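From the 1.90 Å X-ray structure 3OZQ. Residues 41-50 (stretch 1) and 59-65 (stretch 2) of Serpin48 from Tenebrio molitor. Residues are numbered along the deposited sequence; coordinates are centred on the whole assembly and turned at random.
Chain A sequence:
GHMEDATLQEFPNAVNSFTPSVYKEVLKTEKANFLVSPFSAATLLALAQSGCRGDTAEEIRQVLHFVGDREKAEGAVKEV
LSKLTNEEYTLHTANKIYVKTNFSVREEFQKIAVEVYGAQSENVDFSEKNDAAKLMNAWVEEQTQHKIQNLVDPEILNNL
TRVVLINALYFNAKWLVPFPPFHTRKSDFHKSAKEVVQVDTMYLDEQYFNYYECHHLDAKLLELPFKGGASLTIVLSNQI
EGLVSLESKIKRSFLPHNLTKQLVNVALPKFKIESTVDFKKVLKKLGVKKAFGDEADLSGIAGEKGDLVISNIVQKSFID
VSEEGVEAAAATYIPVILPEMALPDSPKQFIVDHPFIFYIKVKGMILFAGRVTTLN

Stretch 1 41-50: AATLLALAQS
Stretch 2 59-65: EIRQVLH

Two helical segments of one chain run nearly antiparallel here, their N-to-C directions 153° apart and their axes 9.9 Å from each other at closest approach. Stretch 1 is helical from Ala-41 onward, continuing a helix that begins earlier, with phi/psi near -60/-40 and i to i+4 bonds such as Ala-46 N to Ala-42 O at 2.9 Å and Gln-49 N to Leu-45 O at 2.7 Å. Stretch 2 enters as helix and stays so through Val-63. Leu-64, at -73/0, still closes a bond from Leu-64 N to Ile-60 O at 3.0 Å, and His-65 then turns to positive phi, 37/39, in a Schellman motif that ends the helix.

The register is set by two pairs: Ala-42 lies over Leu-64, CA to CA 7.0 Å, and Gln-49 over Ile-60, CA to CA 6.2 Å. The seven steps from Ala-42 to Gln-49 on one helix are thus set against the four steps from Leu-64 back to Ile-60 on the other segment.

At one end the packing is large against small. Leu-64 (chi1 m, chi2 t) points toward stretch 1 and is a bump that fits a hollow. Two alanines one helical turn apart line one side of it and Leu-45 the other. Leu-64 CD2 lies 4.2 Å from Ala-42 CB, and Leu-64 CD1 4.3 Å from Ala-46 CB. With CB as the whole side chain at both positions, the leucine comes down to the backbone, which is the floor: Leu-64 CD1 rests 3.8 Å from Ala-42 O and 4.1 Å from Ala-46 N. Neither alanine points its CB at the partner; both point sideways.

Leu-45 (chi1 t, chi2 p) answers from stretch 1, pointing toward the other segment, large against large. Leu-45 CG meets Ile-60 CG2 at 3.6 Å, and Leu-45 CD2 meets Leu-64 CD2 at 3.9 Å. Ile-60 and Leu-64 stand one turn apart, so Leu-45 spans two neighbouring knobs of one i, i+4 ridge.

At the other end Gln-49 does the work of a long filler. With chi1 and chi2 both t and chi3 at -31°, it reaches across to stretch 2 and gives up 83 Å² to it, the most of any residue here. Gln-49 OE1 sits 3.4 Å from Ile-60 CG2 and 3.9 Å from Leu-64 CD1, while Gln-49 NE2 lies 3.3 Å from Arg-61 CG. Ile-60 (chi1 m, chi2 t) is covered almost as fully, at 78 Å². Arg-61 lends only the base of its side chain: CB points sideways and the end leads away.

No hydrogen bond crosses between the segments; the contacts are van der Waals ones, with 359 Å² buried in total. The cost is visible at Gln-49 OE1, which the contact buries without a partner anywhere in the model. Residues off this face, such as Thr-43, Leu-44 and Leu-47, take no part. Ser-50 (chi1 p) turns its hydroxyl back on its own helix, Ser-50 OG donating to Leu-47 O at 2.8 Å.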

# COMPACT_ATOMS: atom_id res chain seq x y z
N ALA A 41 4.84 -3.26 2.35
CA ALA A 41 5.12 -4.68 2.44
C ALA A 41 6.59 -4.91 2.07
O ALA A 41 7.29 -5.69 2.72
CB ALA A 41 4.19 -5.45 1.51
N ALA A 42 7.04 -4.21 1.04
CA ALA A 42 8.41 -4.36 0.55
C ALA A 42 9.44 -3.98 1.61
O ALA A 42 10.44 -4.67 1.78
CB ALA A 42 8.63 -3.54 -0.73
N THR A 43 9.20 -2.89 2.33
CA THR A 43 10.13 -2.52 3.39
C THR A 43 10.16 -3.54 4.56
O THR A 43 11.18 -3.73 5.23
CB THR A 43 9.80 -1.15 3.95
OG1 THR A 43 8.49 -1.19 4.53
CG2 THR A 43 9.86 -0.10 2.84
N LEU A 44 9.02 -4.16 4.82
CA LEU A 44 8.95 -5.13 5.90
C LEU A 44 9.69 -6.40 5.49
O LEU A 44 10.50 -6.95 6.24
CB LEU A 44 7.49 -5.42 6.26
CG LEU A 44 7.30 -6.29 7.50
CD1 LEU A 44 8.21 -5.80 8.59
CD2 LEU A 44 5.82 -6.28 7.95
N LEU A 45 9.44 -6.84 4.27
CA LEU A 45 10.10 -8.02 3.76
C LEU A 45 11.62 -7.79 3.66
O LEU A 45 12.42 -8.72 3.82
CB LEU A 45 9.54 -8.37 2.39
CG LEU A 45 10.05 -9.70 1.83
CD1 LEU A 45 9.47 -10.87 2.61
CD2 LEU A 45 9.71 -9.82 0.36
N ALA A 46 12.03 -6.55 3.37
CA ALA A 46 13.44 -6.21 3.37
C ALA A 46 14.04 -6.35 4.79
O ALA A 46 15.17 -6.80 4.96
CB ALA A 46 13.66 -4.80 2.81
N LEU A 47 13.28 -5.96 5.81
CA LEU A 47 13.70 -6.16 7.19
C LEU A 47 13.91 -7.64 7.42
O LEU A 47 14.97 -8.07 7.89
CB LEU A 47 12.65 -5.65 8.16
CG LEU A 47 13.11 -5.25 9.57
CD1 LEU A 47 11.98 -5.40 10.57
CD2 LEU A 47 14.33 -6.01 10.02
N ALA A 48 12.89 -8.43 7.08
CA ALA A 48 12.99 -9.89 7.17
C ALA A 48 14.25 -10.40 6.47
O ALA A 48 15.03 -11.19 7.04
CB ALA A 48 11.77 -10.53 6.55
N GLN A 49 14.41 -9.97 5.23
CA GLN A 49 15.53 -10.38 4.38
C GLN A 49 16.85 -10.17 5.10
O GLN A 49 17.78 -10.97 4.98
CB GLN A 49 15.49 -9.58 3.07
CG GLN A 49 16.51 -10.01 2.02
CD GLN A 49 16.71 -8.96 0.93
OE1 GLN A 49 15.79 -8.21 0.59
NE2 GLN A 49 17.93 -8.89 0.40
N SER A 50 16.94 -9.10 5.88
CA SER A 50 18.20 -8.80 6.53
C SER A 50 18.58 -9.82 7.61
O SER A 50 19.76 -9.94 7.96
CB SER A 50 18.21 -7.39 7.10
OG SER A 50 17.59 -7.34 8.36
N GLU A 59 16.77 -15.04 -2.47
CA GLU A 59 15.48 -15.08 -3.14
C GLU A 59 14.73 -13.78 -2.89
O GLU A 59 14.35 -13.09 -3.83
CB GLU A 59 14.64 -16.25 -2.61
CG GLU A 59 14.54 -17.43 -3.55
CD GLU A 59 13.69 -18.54 -2.96
OE1 GLU A 59 13.06 -18.31 -1.90
OE2 GLU A 59 13.65 -19.64 -3.56
N ILE A 60 14.51 -13.45 -1.62
CA ILE A 60 13.80 -12.22 -1.28
C ILE A 60 14.39 -11.04 -2.04
O ILE A 60 13.67 -10.15 -2.51
CB ILE A 60 13.85 -11.95 0.23
CG1 ILE A 60 13.05 -13.03 0.97
CG2 ILE A 60 13.31 -10.58 0.57
CD1 ILE A 60 13.26 -13.02 2.46
N ARG A 61 15.71 -11.03 -2.16
CA ARG A 61 16.40 -9.95 -2.85
C ARG A 61 16.03 -9.95 -4.33
O ARG A 61 15.79 -8.90 -4.92
CB ARG A 61 17.92 -10.11 -2.70
CG ARG A 61 18.70 -8.81 -2.78
CD ARG A 61 20.10 -9.06 -3.35
NE ARG A 61 20.02 -9.46 -4.75
CZ ARG A 61 21.06 -9.84 -5.49
NH1 ARG A 61 22.28 -9.89 -4.97
NH2 ARG A 61 20.87 -10.17 -6.76
N GLN A 62 15.98 -11.14 -4.91
CA GLN A 62 15.65 -11.36 -6.31
C GLN A 62 14.25 -10.86 -6.62
O GLN A 62 14.04 -10.20 -7.64
CB GLN A 62 15.76 -12.86 -6.66
CG GLN A 62 15.24 -13.28 -8.05
CD GLN A 62 14.72 -14.72 -8.08
OE1 GLN A 62 14.71 -15.41 -7.06
NE2 GLN A 62 14.26 -15.17 -9.24
N VAL A 63 13.29 -11.16 -5.75
CA VAL A 63 11.91 -10.77 -6.02
C VAL A 63 11.67 -9.27 -5.79
O VAL A 63 10.91 -8.64 -6.51
CB VAL A 63 10.86 -11.64 -5.27
CG1 VAL A 63 11.53 -12.57 -4.30
CG2 VAL A 63 9.82 -10.76 -4.58
N LEU A 64 12.33 -8.71 -4.80
CA LEU A 64 12.21 -7.28 -4.58
C LEU A 64 12.97 -6.57 -5.69
O LEU A 64 12.97 -5.34 -5.75
CB LEU A 64 12.73 -6.89 -3.20
CG LEU A 64 11.87 -7.38 -2.03
CD1 LEU A 64 12.40 -6.83 -0.71
CD2 LEU A 64 10.41 -6.99 -2.20
N HIS A 65 13.57 -7.36 -6.58
CA HIS A 65 14.48 -6.86 -7.61
C HIS A 65 15.28 -5.73 -6.98
O HIS A 65 15.57 -4.70 -7.61
CB HIS A 65 13.75 -6.46 -8.92
CG HIS A 65 13.53 -7.61 -9.88
ND1 HIS A 65 14.53 -8.09 -10.70
CD2 HIS A 65 12.43 -8.34 -10.19
CE1 HIS A 65 14.06 -9.07 -11.45
NE2 HIS A 65 12.79 -9.26 -11.15